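Local coordinates for protein beta-N-acetylhexosaminidase (PDB 4PYS) that probably removes terminal N-acetylhexosamine residues from glycoconjugates by hydrolysis, like many glycoside hydrolases of family 20, at residues A[82-87]-A[120-125]; A[165-170]-A[221-226]; A[177-182]-A[201-206]; A[285-290]-A[337-342]. One frame throughout, in Å; residues are numbered along the deposited sequence.

From the N terminus, interactions 1, 2 and 4 close one after another, and interaction 3 lies within the loop of interaction 2. Interaction 1 pairs strands 80-84 and 117-126 of the family 20 domain 2 region, closing a 32-residue loop that holds helix 96-109; its centre lies about 42 Å from those of interactions 2 and 4. In the catalytic domain, interaction 2 joins neighbouring parallel barrel strands, 163-170 and 219-223, and closes a 50-residue loop. Within it, interaction 3 ties the loop after strand 173-174 to the start of helix 203-214, and Tyr-201 packs on Trp-166. Interaction 4 pairs strands 285-287 and 337-341, closing a 46-residue, largely helical loop, and meets interaction 2 where Trp-341 NE1 approaches Glu-223 OE2.

Interaction 1 of 4, residues A[82-87]-A[120-125]; sequences IRVTPE and PCVEIT
An antiparallel strand pair in the family 20 domain 2 sheet brings Ile-82 opposite Ile-124, Arg-83 opposite Glu-123 and Val-84 opposite Val-122. The two outer pairs are hydrogen-bonded and the middle one is non-hydrogen-bonded. Ile-82 N gives to Ile-124 O at 2.8 Å, and Ile-82 O accepts from Ile-124 N in return; at the other end Val-84 N gives to Val-122 O at 2.9 Å, while the return bond from Val-122 N to Val-84 O is longer, 3.1 Å.

Branched aliphatic residues suit the face that helix 96-109 covers. There the Val-122 CG1 methyl sits between its own backbone N and carbonyl carbon (chi1 73°), a position that carries it to 4.0 Å from Val-84 CG2. On the other face Arg-83 and Glu-123 run side by side in the same direction, touching through their aliphatic parts, CG to CG at 3.7 Å. Their charged ends stay apart, with Arg-83 NE 5.2 Å from Glu-123 OE2, and the guanidinium instead forms a salt bridge through NH2 to Glu-92. Past the strand end, the compact thiol of Cys-121 fits against the turn: SG lies 3.6 Å from Pro-86 CD, and equally close to the carbonyl carbon of Thr-85.

The chemistry is thus divided by face: apolar side chains pack toward helix 96-109, whereas the long polar chains meet mainly through their methylenes, the Arg-83 charge being paired with Glu-92.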
loop_
_atom_site.group_PDB
_atom_site.type_symbol
_atom_site.label_atom_id
_atom_site.label_comp_id
_atom_site.label_asym_id
_atom_site.label_seq_id
_atom_site.Cartn_x
_atom_site.Cartn_y
_atom_site.Cartn_z
ATOM N N ILE A 82 -14.316 0.504 -21.431
ATOM C CA ILE A 82 -13.518 0.492 -22.653
ATOM C C ILE A 82 -14.351 -0.151 -23.737
ATOM O O ILE A 82 -14.882 -1.240 -23.526
ATOM C CB ILE A 82 -12.242 -0.352 -22.493
ATOM C CG1 ILE A 82 -11.291 0.254 -21.449
ATOM C CG2 ILE A 82 -11.520 -0.474 -23.831
ATOM C CD1 ILE A 82 -10.070 -0.637 -21.129
ATOM N N ARG A 83 -14.491 0.511 -24.885
ATOM C CA ARG A 83 -15.086 -0.131 -26.054
ATOM C C ARG A 83 -14.062 -0.129 -27.165
ATOM O O ARG A 83 -13.623 0.937 -27.605
ATOM C CB ARG A 83 -16.353 0.591 -26.519
ATOM C CG ARG A 83 -17.553 0.372 -25.619
ATOM C CD ARG A 83 -18.709 1.271 -26.041
ATOM N NE ARG A 83 -18.522 2.632 -25.542
ATOM C CZ ARG A 83 -19.158 3.689 -26.029
ATOM N NH1 ARG A 83 -20.009 3.538 -27.039
ATOM N NH2 ARG A 83 -18.937 4.894 -25.517
ATOM N N VAL A 84 -13.658 -1.321 -27.594
ATOM C CA VAL A 84 -12.799 -1.464 -28.766
ATOM C C VAL A 84 -13.667 -1.932 -29.922
ATOM O O VAL A 84 -14.294 -2.989 -29.831
ATOM C CB VAL A 84 -11.676 -2.499 -28.522
ATOM C CG1 VAL A 84 -10.834 -2.691 -29.785
ATOM C CG2 VAL A 84 -10.792 -2.073 -27.358
ATOM N N THR A 85 -13.726 -1.136 -30.992
ATOM C CA THR A 85 -14.447 -1.510 -32.204
ATOM C C THR A 85 -13.410 -1.663 -33.313
ATOM O O THR A 85 -12.237 -1.348 -33.094
ATOM C CB THR A 85 -15.493 -0.436 -32.597
ATOM O OG1 THR A 85 -14.832 0.716 -33.140
ATOM C CG2 THR A 85 -16.332 -0.030 -31.402
ATOM N N PRO A 86 -13.815 -2.171 -34.496
ATOM C CA PRO A 86 -12.837 -2.243 -35.588
ATOM C C PRO A 86 -12.343 -0.872 -36.066
ATOM O O PRO A 86 -11.379 -0.820 -36.825
ATOM C CB PRO A 86 -13.619 -2.933 -36.712
ATOM C CG PRO A 86 -14.637 -3.760 -36.004
ATOM C CD PRO A 86 -15.029 -2.958 -34.793
ATOM N N GLU A 87 -12.985 0.211 -35.629
ATOM C CA GLU A 87 -12.592 1.554 -36.059
ATOM C C GLU A 87 -11.866 2.386 -35.002
ATOM O O GLU A 87 -11.028 3.220 -35.340
ATOM C CB GLU A 87 -13.807 2.333 -36.575
ATOM N N PRO A 120 -8.306 -6.996 -29.402
ATOM C CA PRO A 120 -9.529 -7.686 -29.838
ATOM C C PRO A 120 -10.734 -6.840 -29.481
ATOM O O PRO A 120 -10.727 -6.190 -28.434
ATOM C CB PRO A 120 -9.519 -8.977 -29.013
ATOM C CG PRO A 120 -8.048 -9.213 -28.700
ATOM C CD PRO A 120 -7.478 -7.826 -28.503
ATOM N N CYS A 121 -11.742 -6.812 -30.339
ATOM C CA CYS A 121 -12.917 -5.999 -30.057
ATOM C C CYS A 121 -13.607 -6.487 -28.787
ATOM O O CYS A 121 -13.645 -7.692 -28.509
ATOM C CB CYS A 121 -13.866 -5.994 -31.252
ATOM S SG CYS A 121 -13.123 -5.210 -32.701
ATOM N N VAL A 122 -14.131 -5.548 -28.007
ATOM C CA VAL A 122 -14.602 -5.869 -26.665
ATOM C C VAL A 122 -15.327 -4.674 -26.063
ATOM O O VAL A 122 -15.121 -3.532 -26.481
ATOM C CB VAL A 122 -13.408 -6.256 -25.751
ATOM C CG1 VAL A 122 -12.585 -5.025 -25.379
ATOM C CG2 VAL A 122 -13.881 -6.969 -24.488
ATOM N N GLU A 123 -16.210 -4.941 -25.108
ATOM C CA GLU A 123 -16.642 -3.906 -24.184
ATOM C C GLU A 123 -16.347 -4.374 -22.767
ATOM O O GLU A 123 -16.789 -5.449 -22.349
ATOM C CB GLU A 123 -18.129 -3.580 -24.355
ATOM C CG GLU A 123 -18.607 -2.469 -23.426
ATOM C CD GLU A 123 -19.999 -1.964 -23.777
ATOM O OE1 GLU A 123 -20.477 -2.230 -24.902
ATOM O OE2 GLU A 123 -20.609 -1.297 -22.920
ATOM N N ILE A 124 -15.571 -3.576 -22.046
ATOM C CA ILE A 124 -15.209 -3.879 -20.670
ATOM C C ILE A 124 -15.794 -2.786 -19.793
ATOM O O ILE A 124 -15.611 -1.601 -20.080
ATOM C CB ILE A 124 -13.684 -3.863 -20.510
ATOM C CG1 ILE A 124 -13.045 -4.946 -21.381
ATOM C CG2 ILE A 124 -13.296 -4.073 -19.051
ATOM C CD1 ILE A 124 -11.535 -4.775 -21.534
ATOM N N THR A 125 -16.521 -3.184 -18.751
ATOM C CA THR A 125 -17.065 -2.240 -17.781
ATOM C C THR A 125 -16.573 -2.698 -16.428
ATOM O O THR A 125 -16.737 -3.879 -16.076
ATOM C CB THR A 125 -18.603 -2.256 -17.785
ATOM O OG1 THR A 125 -19.075 -2.108 -19.134
ATOM C CG2 THR A 125 -19.138 -1.113 -16.939
#

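Interaction 2 of 4, residues A[165-170]-A[221-226]; sequences HWHLTE and VPEIDM
Glu-223 meets His-165 and His-167 across two adjacent parallel strands of the catalytic barrel, and its side chain can be traced outward. CB lies at the edge of the His-165 ring, 3.6 Å from NE2. The chain then runs out straight, CG anti to the backbone N (chi1 -178°), past His-167 ND1 to the carboxylate. There OE1 takes two N-H groups from opposite faces of the carboxylate plane: His-165 NE2 at 2.8 Å, in a bent bond on the anti side, and His-167 ND1 at 2.7 Å, in a straighter one (161°). The His-167 ring stands almost upright on the carboxylate, the planes 83° apart, and its nitrogen comes down from above. OE2 accepts from the indole NE1 of Trp-341.

A histidine suits position 167 because its two nitrogens point to different partners: ND1 to Glu-223 OE1 and NE2 to Glu-170 OE2 at 2.6 Å. Thr-169 OG1 accepts from Asp-225 N at 2.9 Å and donates to a water, which in turn gives a bond to Asp-225 O. Backbone bonds from Trp-166 N to Val-221 O and from Glu-223 N to Trp-166 O keep the strands in register, and Leu-168 CD1 packs on Pro-222 CB at 4.1 Å.

The buried Glu-223 carboxylate, gripped at both oxygens, has little freedom to rotate. A negative charge there would be stabilised by the three N-H groups that point at it, but Glu-223 OE2 also lies 2.5 Å from Asp-225 OD1, and one of the two acids probably holds a proton.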
loop_
_atom_site.group_PDB
_atom_site.type_symbol
_atom_site.label_atom_id
_atom_site.label_comp_id
_atom_site.label_asym_id
_atom_site.label_seq_id
_atom_site.Cartn_x
_atom_site.Cartn_y
_atom_site.Cartn_z
ATOM N N HIS A 165 1.493 2.040 1.031
ATOM C CA HIS A 165 1.723 2.339 2.447
ATOM C C HIS A 165 3.222 2.196 2.683
ATOM O O HIS A 165 3.781 1.116 2.509
ATOM C CB HIS A 165 0.887 1.326 3.247
ATOM C CG HIS A 165 1.105 1.338 4.724
ATOM N ND1 HIS A 165 0.443 0.468 5.565
ATOM C CD2 HIS A 165 1.906 2.088 5.521
ATOM C CE1 HIS A 165 0.831 0.671 6.810
ATOM N NE2 HIS A 165 1.716 1.656 6.813
ATOM N N TRP A 166 3.883 3.300 3.030
ATOM C CA TRP A 166 5.341 3.329 3.087
ATOM C C TRP A 166 5.781 3.361 4.553
ATOM O O TRP A 166 5.667 4.386 5.217
ATOM C CB TRP A 166 5.859 4.576 2.351
ATOM C CG TRP A 166 7.290 4.491 1.888
ATOM C CD1 TRP A 166 8.135 3.423 2.003
ATOM C CD2 TRP A 166 8.033 5.527 1.229
ATOM N NE1 TRP A 166 9.369 3.739 1.454
ATOM C CE2 TRP A 166 9.325 5.021 0.972
ATOM C CE3 TRP A 166 7.732 6.836 0.840
ATOM C CZ2 TRP A 166 10.326 5.788 0.348
ATOM C CZ3 TRP A 166 8.717 7.594 0.210
ATOM C CH2 TRP A 166 10.002 7.069 -0.019
ATOM N N HIS A 167 6.247 2.220 5.052
ATOM C CA HIS A 167 6.620 2.068 6.452
ATOM C C HIS A 167 8.051 2.576 6.554
ATOM O O HIS A 167 8.994 1.857 6.225
ATOM C CB HIS A 167 6.511 0.585 6.849
ATOM C CG HIS A 167 6.742 0.314 8.307
ATOM N ND1 HIS A 167 5.741 0.388 9.251
ATOM C CD2 HIS A 167 7.860 -0.061 8.976
ATOM C CE1 HIS A 167 6.235 0.095 10.443
ATOM N NE2 HIS A 167 7.521 -0.181 10.302
ATOM N N LEU A 168 8.199 3.825 6.997
ATOM C CA LEU A 168 9.445 4.576 6.872
ATOM C C LEU A 168 10.302 4.625 8.125
ATOM O O LEU A 168 11.458 5.041 8.062
ATOM C CB LEU A 168 9.134 6.026 6.471
ATOM C CG LEU A 168 8.751 6.217 5.010
ATOM C CD1 LEU A 168 7.897 7.480 4.857
ATOM C CD2 LEU A 168 10.009 6.323 4.178
ATOM N N THR A 169 9.745 4.244 9.271
ATOM C CA THR A 169 10.493 4.370 10.518
ATOM C C THR A 169 10.371 3.100 11.322
ATOM O O THR A 169 9.302 2.495 11.389
ATOM C CB THR A 169 9.989 5.542 11.387
ATOM O OG1 THR A 169 8.695 5.216 11.917
ATOM C CG2 THR A 169 9.904 6.828 10.560
ATOM N N GLU A 170 11.481 2.703 11.928
ATOM C CA GLU A 170 11.559 1.472 12.701
ATOM C C GLU A 170 12.690 1.648 13.686
ATOM O O GLU A 170 13.480 2.596 13.563
ATOM C CB GLU A 170 11.900 0.298 11.786
ATOM C CG GLU A 170 10.691 -0.457 11.277
ATOM C CD GLU A 170 9.946 -1.132 12.404
ATOM O OE1 GLU A 170 10.599 -1.446 13.422
ATOM O OE2 GLU A 170 8.717 -1.339 12.280
ATOM N N VAL A 221 0.899 6.699 1.441
ATOM C CA VAL A 221 0.526 6.874 2.842
ATOM C C VAL A 221 1.776 6.631 3.687
ATOM O O VAL A 221 2.239 5.507 3.793
ATOM C CB VAL A 221 -0.539 5.857 3.231
ATOM C CG1 VAL A 221 -0.950 6.030 4.702
ATOM C CG2 VAL A 221 -1.767 6.016 2.338
ATOM N N PRO A 222 2.335 7.693 4.282
ATOM C CA PRO A 222 3.528 7.465 5.105
ATOM C C PRO A 222 3.158 6.901 6.470
ATOM O O PRO A 222 2.092 7.244 7.007
ATOM C CB PRO A 222 4.090 8.878 5.281
ATOM C CG PRO A 222 2.869 9.762 5.277
ATOM C CD PRO A 222 1.891 9.100 4.308
ATOM N N GLU A 223 4.022 6.061 7.030
ATOM C CA GLU A 223 3.850 5.641 8.424
ATOM C C GLU A 223 5.022 6.143 9.269
ATOM O O GLU A 223 6.178 5.801 9.014
ATOM C CB GLU A 223 3.745 4.126 8.556
ATOM C CG GLU A 223 3.505 3.660 10.003
ATOM C CD GLU A 223 3.404 2.155 10.142
ATOM O OE1 GLU A 223 3.231 1.454 9.117
ATOM O OE2 GLU A 223 3.487 1.649 11.281
ATOM N N ILE A 224 4.701 6.959 10.263
ATOM C CA ILE A 224 5.684 7.430 11.227
ATOM C C ILE A 224 5.311 6.773 12.545
ATOM O O ILE A 224 4.315 7.146 13.167
ATOM C CB ILE A 224 5.617 8.949 11.399
ATOM C CG1 ILE A 224 5.545 9.644 10.034
ATOM C CG2 ILE A 224 6.822 9.448 12.213
ATOM C CD1 ILE A 224 6.781 9.414 9.166
ATOM N N ASP A 225 6.104 5.794 12.966
ATOM C CA ASP A 225 5.778 5.013 14.154
ATOM C C ASP A 225 6.036 5.743 15.456
ATOM O O ASP A 225 7.118 6.283 15.684
ATOM C CB ASP A 225 6.524 3.684 14.144
ATOM C CG ASP A 225 5.717 2.605 13.513
ATOM O OD1 ASP A 225 4.622 2.960 13.046
ATOM O OD2 ASP A 225 6.147 1.435 13.479
HETATM N N MSE A 226 5.023 5.742 16.310
HETATM C CA MSE A 226 5.120 6.340 17.625
HETATM C C MSE A 226 4.050 5.656 18.473
HETATM O O MSE A 226 2.999 5.270 17.948
HETATM C CB MSE A 226 4.897 7.853 17.534
HETATM C CG MSE A 226 3.638 8.248 16.779
HETATM SE SE MSE A 226 3.509 10.180 16.525
HETATM C CE MSE A 226 4.873 10.373 15.138
HETATM O O HOH W 1 6.996 3.204 9.947
HETATM O O HOH W 2 9.526 5.459 14.752
#

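Interaction 3 of 4, residues A[177-182]-A[201-206]; sequences EIKRYP and YSQEEV
Hydrogen bonds between Glu-177 and the 201-206 segment carry most of this contact, and Glu-177 contributes main chain and side chain alike. Its N donates to Tyr-201 O at 3.2 Å. Its carbonyl O is met by Gln-203 NE2 at 2.9 Å in a nearly straight bond (176°), with the donor well above the carbonyl plane. Its carboxylate, carried out on a fully extended chain with CG anti to the backbone N (chi1 -178°), takes Gln-203 N on OE1 at 2.9 Å. An amide suits position 203, since NE2 has a second hydrogen to give, and Glu-276 OE1 accepts it.

Helix 203-214 is the crossover helix of the beta-alpha-beta unit that leads from strand 163-170 to strand 219-223, and this contact sits at its N-terminal end. Ser-202 is the N-cap, and with Glu-205 it makes a capping box: Glu-205 N donates to Ser-202 OG at 3.1 Å, and Ser-202 N to Glu-205 OE1 at 2.8 Å. By accepting from Gln-203 N, Glu-177 adds a further acceptor at this helix end, where a negative charge should be stabilised by the helix dipole.

Among charged groups, Lys-179 folds back within the turn from Ile-178 to Tyr-181, and its NZ forms a salt bridge with Glu-177 OE1 at 3.5 Å. A water also donates to that oxygen and accepts from Glu-204 N. Van der Waals contact is slight: Lys-179 CG touches Gln-203 OE1 at 3.5 Å, obliquely across the amide.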
loop_
_atom_site.group_PDB
_atom_site.type_symbol
_atom_site.label_atom_id
_atom_site.label_comp_id
_atom_site.label_asym_id
_atom_site.label_seq_id
_atom_site.Cartn_x
_atom_site.Cartn_y
_atom_site.Cartn_z
ATOM N N GLU A 177 13.555 11.959 5.782
ATOM C CA GLU A 177 14.278 13.183 6.131
ATOM C C GLU A 177 13.340 14.239 6.703
ATOM O O GLU A 177 12.305 14.557 6.102
ATOM C CB GLU A 177 15.030 13.752 4.920
ATOM C CG GLU A 177 15.833 15.006 5.270
ATOM C CD GLU A 177 16.572 15.615 4.092
ATOM O OE1 GLU A 177 15.958 15.819 3.025
ATOM O OE2 GLU A 177 17.774 15.912 4.246
ATOM N N ILE A 178 13.718 14.772 7.864
ATOM C CA ILE A 178 12.994 15.848 8.531
ATOM C C ILE A 178 14.001 16.976 8.707
ATOM O O ILE A 178 14.962 16.828 9.461
ATOM C CB ILE A 178 12.477 15.421 9.927
ATOM C CG1 ILE A 178 11.598 14.163 9.840
ATOM C CG2 ILE A 178 11.717 16.571 10.589
ATOM C CD1 ILE A 178 10.411 14.277 8.879
ATOM N N LYS A 179 13.798 18.085 7.997
ATOM C CA LYS A 179 14.787 19.162 7.956
ATOM C C LYS A 179 15.034 19.770 9.332
ATOM O O LYS A 179 16.159 20.162 9.658
ATOM C CB LYS A 179 14.342 20.264 6.989
ATOM C CG LYS A 179 14.209 19.833 5.532
ATOM C CD LYS A 179 15.560 19.510 4.938
ATOM C CE LYS A 179 15.510 19.511 3.418
ATOM N NZ LYS A 179 16.858 19.239 2.843
ATOM N N ARG A 180 13.977 19.841 10.133
ATOM C CA ARG A 180 14.065 20.466 11.450
ATOM C C ARG A 180 14.922 19.642 12.403
ATOM O O ARG A 180 15.519 20.178 13.331
ATOM C CB ARG A 180 12.669 20.657 12.045
ATOM C CG ARG A 180 12.665 21.568 13.259
ATOM C CD ARG A 180 11.452 21.341 14.125
ATOM N NE ARG A 180 11.551 22.118 15.358
ATOM C CZ ARG A 180 10.768 23.151 15.644
ATOM N NH1 ARG A 180 9.818 23.509 14.782
ATOM N NH2 ARG A 180 10.916 23.805 16.791
ATOM N N TYR A 181 14.968 18.333 12.166
ATOM C CA TYR A 181 15.736 17.433 13.011
ATOM C C TYR A 181 16.612 16.531 12.146
ATOM O O TYR A 181 16.271 15.365 11.902
ATOM C CB TYR A 181 14.809 16.601 13.902
ATOM C CG TYR A 181 13.886 17.414 14.791
ATOM C CD1 TYR A 181 14.392 18.216 15.806
ATOM C CD2 TYR A 181 12.505 17.358 14.625
ATOM C CE1 TYR A 181 13.549 18.949 16.629
ATOM C CE2 TYR A 181 11.654 18.084 15.439
ATOM C CZ TYR A 181 12.182 18.883 16.436
ATOM O OH TYR A 181 11.336 19.607 17.246
ATOM N N PRO A 182 17.740 17.080 11.665
ATOM C CA PRO A 182 18.639 16.411 10.718
ATOM C C PRO A 182 19.179 15.079 11.225
ATOM O O PRO A 182 19.420 14.194 10.407
ATOM C CB PRO A 182 19.784 17.414 10.553
ATOM C CG PRO A 182 19.182 18.736 10.878
ATOM C CD PRO A 182 18.192 18.450 11.972
ATOM N N TYR A 201 15.523 8.463 2.578
ATOM C CA TYR A 201 14.875 9.174 1.489
ATOM C C TYR A 201 14.863 10.665 1.821
ATOM O O TYR A 201 14.280 11.086 2.824
ATOM C CB TYR A 201 13.473 8.615 1.287
ATOM C CG TYR A 201 13.547 7.110 1.143
ATOM C CD1 TYR A 201 14.027 6.534 -0.031
ATOM C CD2 TYR A 201 13.221 6.271 2.204
ATOM C CE1 TYR A 201 14.133 5.149 -0.161
ATOM C CE2 TYR A 201 13.331 4.882 2.090
ATOM C CZ TYR A 201 13.791 4.329 0.903
ATOM O OH TYR A 201 13.919 2.953 0.770
ATOM N N SER A 202 15.552 11.452 1.002
ATOM C CA SER A 202 15.615 12.896 1.213
ATOM C C SER A 202 14.270 13.488 0.829
ATOM O O SER A 202 13.458 12.820 0.187
ATOM C CB SER A 202 16.696 13.514 0.336
ATOM O OG SER A 202 16.341 13.377 -1.025
ATOM N N GLN A 203 14.022 14.739 1.204
ATOM C CA GLN A 203 12.742 15.344 0.862
ATOM C C GLN A 203 12.584 15.463 -0.657
ATOM O O GLN A 203 11.476 15.329 -1.178
ATOM C CB GLN A 203 12.563 16.682 1.599
ATOM C CG GLN A 203 12.631 16.471 3.110
ATOM C CD GLN A 203 11.928 17.547 3.921
ATOM O OE1 GLN A 203 11.686 18.657 3.441
ATOM N NE2 GLN A 203 11.602 17.218 5.172
ATOM N N GLU A 204 13.701 15.674 -1.356
ATOM C CA GLU A 204 13.707 15.725 -2.822
ATOM C C GLU A 204 13.296 14.392 -3.442
ATOM O O GLU A 204 12.485 14.349 -4.366
ATOM C CB GLU A 204 15.092 16.122 -3.337
ATOM C CG GLU A 204 15.220 17.598 -3.655
ATOM C CD GLU A 204 14.152 18.062 -4.621
ATOM O OE1 GLU A 204 14.067 17.499 -5.734
ATOM O OE2 GLU A 204 13.389 18.982 -4.260
ATOM N N GLU A 205 13.875 13.307 -2.941
ATOM C CA GLU A 205 13.493 11.963 -3.389
ATOM C C GLU A 205 12.017 11.651 -3.115
ATOM O O GLU A 205 11.339 11.025 -3.937
ATOM C CB GLU A 205 14.397 10.907 -2.739
ATOM C CG GLU A 205 15.831 10.911 -3.274
ATOM C CD GLU A 205 16.795 10.079 -2.433
ATOM O OE1 GLU A 205 16.655 10.063 -1.190
ATOM O OE2 GLU A 205 17.707 9.454 -3.016
ATOM N N VAL A 206 11.517 12.076 -1.959
ATOM C CA VAL A 206 10.108 11.885 -1.639
ATOM C C VAL A 206 9.234 12.628 -2.639
ATOM O O VAL A 206 8.232 12.094 -3.098
ATOM C CB VAL A 206 9.787 12.345 -0.205
ATOM C CG1 VAL A 206 8.267 12.421 0.015
ATOM C CG2 VAL A 206 10.419 11.396 0.795
HETATM O O HOH W 3 16.161 16.920 -0.003
#

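Interaction 4 of 4, residues A[285-290]-A[337-342]; sequences YIHLGG and KAIFWG
His-287 and Ile-339 cross at about a right angle on adjoining parallel barrel strands, with the Ile-339 CG2 methyl over a face of the imidazole, 3.8 Å from its centroid, in a CH-pi contact. Against Trp-341 the same ring is tilted, planes 49° apart, and puts CE1 over a face of the indole. A flat ring suits position 287 because it can meet both. At the strand start, Tyr-285 lies alongside Lys-337, CE1 to CD at 3.6 Å. Leu-288 lies alongside Phe-340, pointing the same way, with CB 3.7 Å from CE1.

Backbone bonds hold the pairing, Leu-288 N to Ile-339 O at 2.8 Å and Trp-341 N to Gly-289 O at 2.7 Å. Glycine fits at 290, where a CB would run into Phe-340 CD1 and the preceding carbonyl. The segment reads H-L-G-G and leads into Asp-291, consistent with the H-x-G-G-D-E signature of family 20.

The imidazole is pinned by its edges as well: His-287 ND1 accepts from Gly-289 N at 3.0 Å, in the ring plane, and His-287 NE2 bonds to Gln-359 OE1. Such an arrangement is consistent with the proton on NE2, and it fixes the ring's rotation beside Trp-341.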
loop_
_atom_site.group_PDB
_atom_site.type_symbol
_atom_site.label_atom_id
_atom_site.label_comp_id
_atom_site.label_asym_id
_atom_site.label_seq_id
_atom_site.Cartn_x
_atom_site.Cartn_y
_atom_site.Cartn_z
ATOM N N TYR A 285 -4.618 10.364 4.429
ATOM C CA TYR A 285 -4.354 9.420 5.507
ATOM C C TYR A 285 -2.882 9.404 5.917
ATOM O O TYR A 285 -1.987 9.283 5.070
ATOM C CB TYR A 285 -4.696 8.005 5.040
ATOM C CG TYR A 285 -6.153 7.807 4.753
ATOM C CD1 TYR A 285 -7.018 7.388 5.751
ATOM C CD2 TYR A 285 -6.664 8.014 3.479
ATOM C CE1 TYR A 285 -8.355 7.194 5.497
ATOM C CE2 TYR A 285 -8.006 7.818 3.213
ATOM C CZ TYR A 285 -8.847 7.413 4.229
ATOM O OH TYR A 285 -10.191 7.216 3.985
ATOM N N ILE A 286 -2.633 9.484 7.218
ATOM C CA ILE A 286 -1.269 9.333 7.740
ATOM C C ILE A 286 -1.297 8.218 8.769
ATOM O O ILE A 286 -2.162 8.219 9.651
ATOM C CB ILE A 286 -0.799 10.623 8.441
ATOM C CG1 ILE A 286 -0.946 11.837 7.516
ATOM C CG2 ILE A 286 0.643 10.472 8.940
ATOM C CD1 ILE A 286 0.045 11.863 6.348
ATOM N N HIS A 287 -0.362 7.278 8.673
ATOM C CA HIS A 287 -0.351 6.125 9.567
ATOM C C HIS A 287 0.584 6.448 10.733
ATOM O O HIS A 287 1.723 6.849 10.512
ATOM C CB HIS A 287 0.169 4.899 8.818
ATOM C CG HIS A 287 -0.243 3.585 9.414
ATOM N ND1 HIS A 287 0.034 3.232 10.719
ATOM C CD2 HIS A 287 -0.885 2.523 8.867
ATOM C CE1 HIS A 287 -0.442 2.023 10.958
ATOM N NE2 HIS A 287 -0.999 1.568 9.848
ATOM N N LEU A 288 0.107 6.287 11.961
ATOM C CA LEU A 288 0.925 6.611 13.132
ATOM C C LEU A 288 1.351 5.363 13.903
ATOM O O LEU A 288 1.821 5.461 15.037
ATOM C CB LEU A 288 0.184 7.578 14.061
ATOM C CG LEU A 288 -0.134 8.947 13.461
ATOM C CD1 LEU A 288 -0.877 9.823 14.469
ATOM C CD2 LEU A 288 1.145 9.638 12.970
ATOM N N GLY A 289 1.207 4.194 13.289
ATOM C CA GLY A 289 1.545 2.951 13.965
ATOM C C GLY A 289 0.703 2.709 15.203
ATOM O O GLY A 289 -0.493 2.462 15.115
ATOM N N GLY A 290 1.323 2.780 16.372
ATOM C CA GLY A 290 0.573 2.670 17.608
ATOM C C GLY A 290 0.502 1.270 18.183
ATOM O O GLY A 290 -0.090 1.064 19.243
ATOM N N LYS A 337 -6.652 12.140 8.299
ATOM C CA LYS A 337 -7.101 11.017 9.110
ATOM C C LYS A 337 -5.880 10.277 9.640
ATOM O O LYS A 337 -4.825 10.272 9.003
ATOM C CB LYS A 337 -7.986 10.082 8.287
ATOM C CG LYS A 337 -9.329 10.734 7.929
ATOM C CD LYS A 337 -10.253 9.791 7.174
ATOM C CE LYS A 337 -11.617 10.443 6.931
ATOM N NZ LYS A 337 -12.263 10.890 8.202
ATOM N N ALA A 338 -6.019 9.663 10.811
ATOM C CA ALA A 338 -4.897 8.978 11.449
ATOM C C ALA A 338 -5.153 7.483 11.496
ATOM O O ALA A 338 -6.162 7.043 12.057
ATOM C CB ALA A 338 -4.701 9.516 12.851
ATOM N N ILE A 339 -4.248 6.691 10.919
ATOM C CA ILE A 339 -4.403 5.241 10.963
ATOM C C ILE A 339 -3.529 4.677 12.078
ATOM O O ILE A 339 -2.377 5.084 12.226
ATOM C CB ILE A 339 -3.990 4.561 9.640
ATOM C CG1 ILE A 339 -4.728 5.182 8.452
ATOM C CG2 ILE A 339 -4.272 3.057 9.703
ATOM C CD1 ILE A 339 -4.162 4.748 7.080
ATOM N N PHE A 340 -4.077 3.744 12.853
ATOM C CA PHE A 340 -3.321 3.072 13.908
ATOM C C PHE A 340 -3.445 1.573 13.718
ATOM O O PHE A 340 -4.480 1.100 13.259
ATOM C CB PHE A 340 -3.894 3.405 15.288
ATOM C CG PHE A 340 -3.707 4.832 15.711
ATOM C CD1 PHE A 340 -2.483 5.271 16.204
ATOM C CD2 PHE A 340 -4.764 5.725 15.657
ATOM C CE1 PHE A 340 -2.312 6.582 16.617
ATOM C CE2 PHE A 340 -4.604 7.045 16.071
ATOM C CZ PHE A 340 -3.374 7.472 16.549
ATOM N N TRP A 341 -2.414 0.816 14.082
ATOM C CA TRP A 341 -2.557 -0.640 14.136
ATOM C C TRP A 341 -3.593 -1.016 15.198
ATOM O O TRP A 341 -3.741 -0.317 16.196
ATOM C CB TRP A 341 -1.217 -1.311 14.452
ATOM C CG TRP A 341 -0.166 -1.091 13.386
ATOM C CD1 TRP A 341 0.978 -0.347 13.500
ATOM C CD2 TRP A 341 -0.176 -1.609 12.057
ATOM N NE1 TRP A 341 1.681 -0.378 12.319
ATOM C CE2 TRP A 341 0.994 -1.152 11.418
ATOM C CE3 TRP A 341 -1.053 -2.428 11.345
ATOM C CZ2 TRP A 341 1.300 -1.480 10.100
ATOM C CZ3 TRP A 341 -0.742 -2.760 10.032
ATOM C CH2 TRP A 341 0.423 -2.286 9.423
ATOM N N GLY A 342 -4.307 -2.120 14.984
ATOM C CA GLY A 342 -5.431 -2.471 15.841
ATOM C C GLY A 342 -5.133 -2.767 17.307
ATOM O O GLY A 342 -6.057 -2.742 18.128
#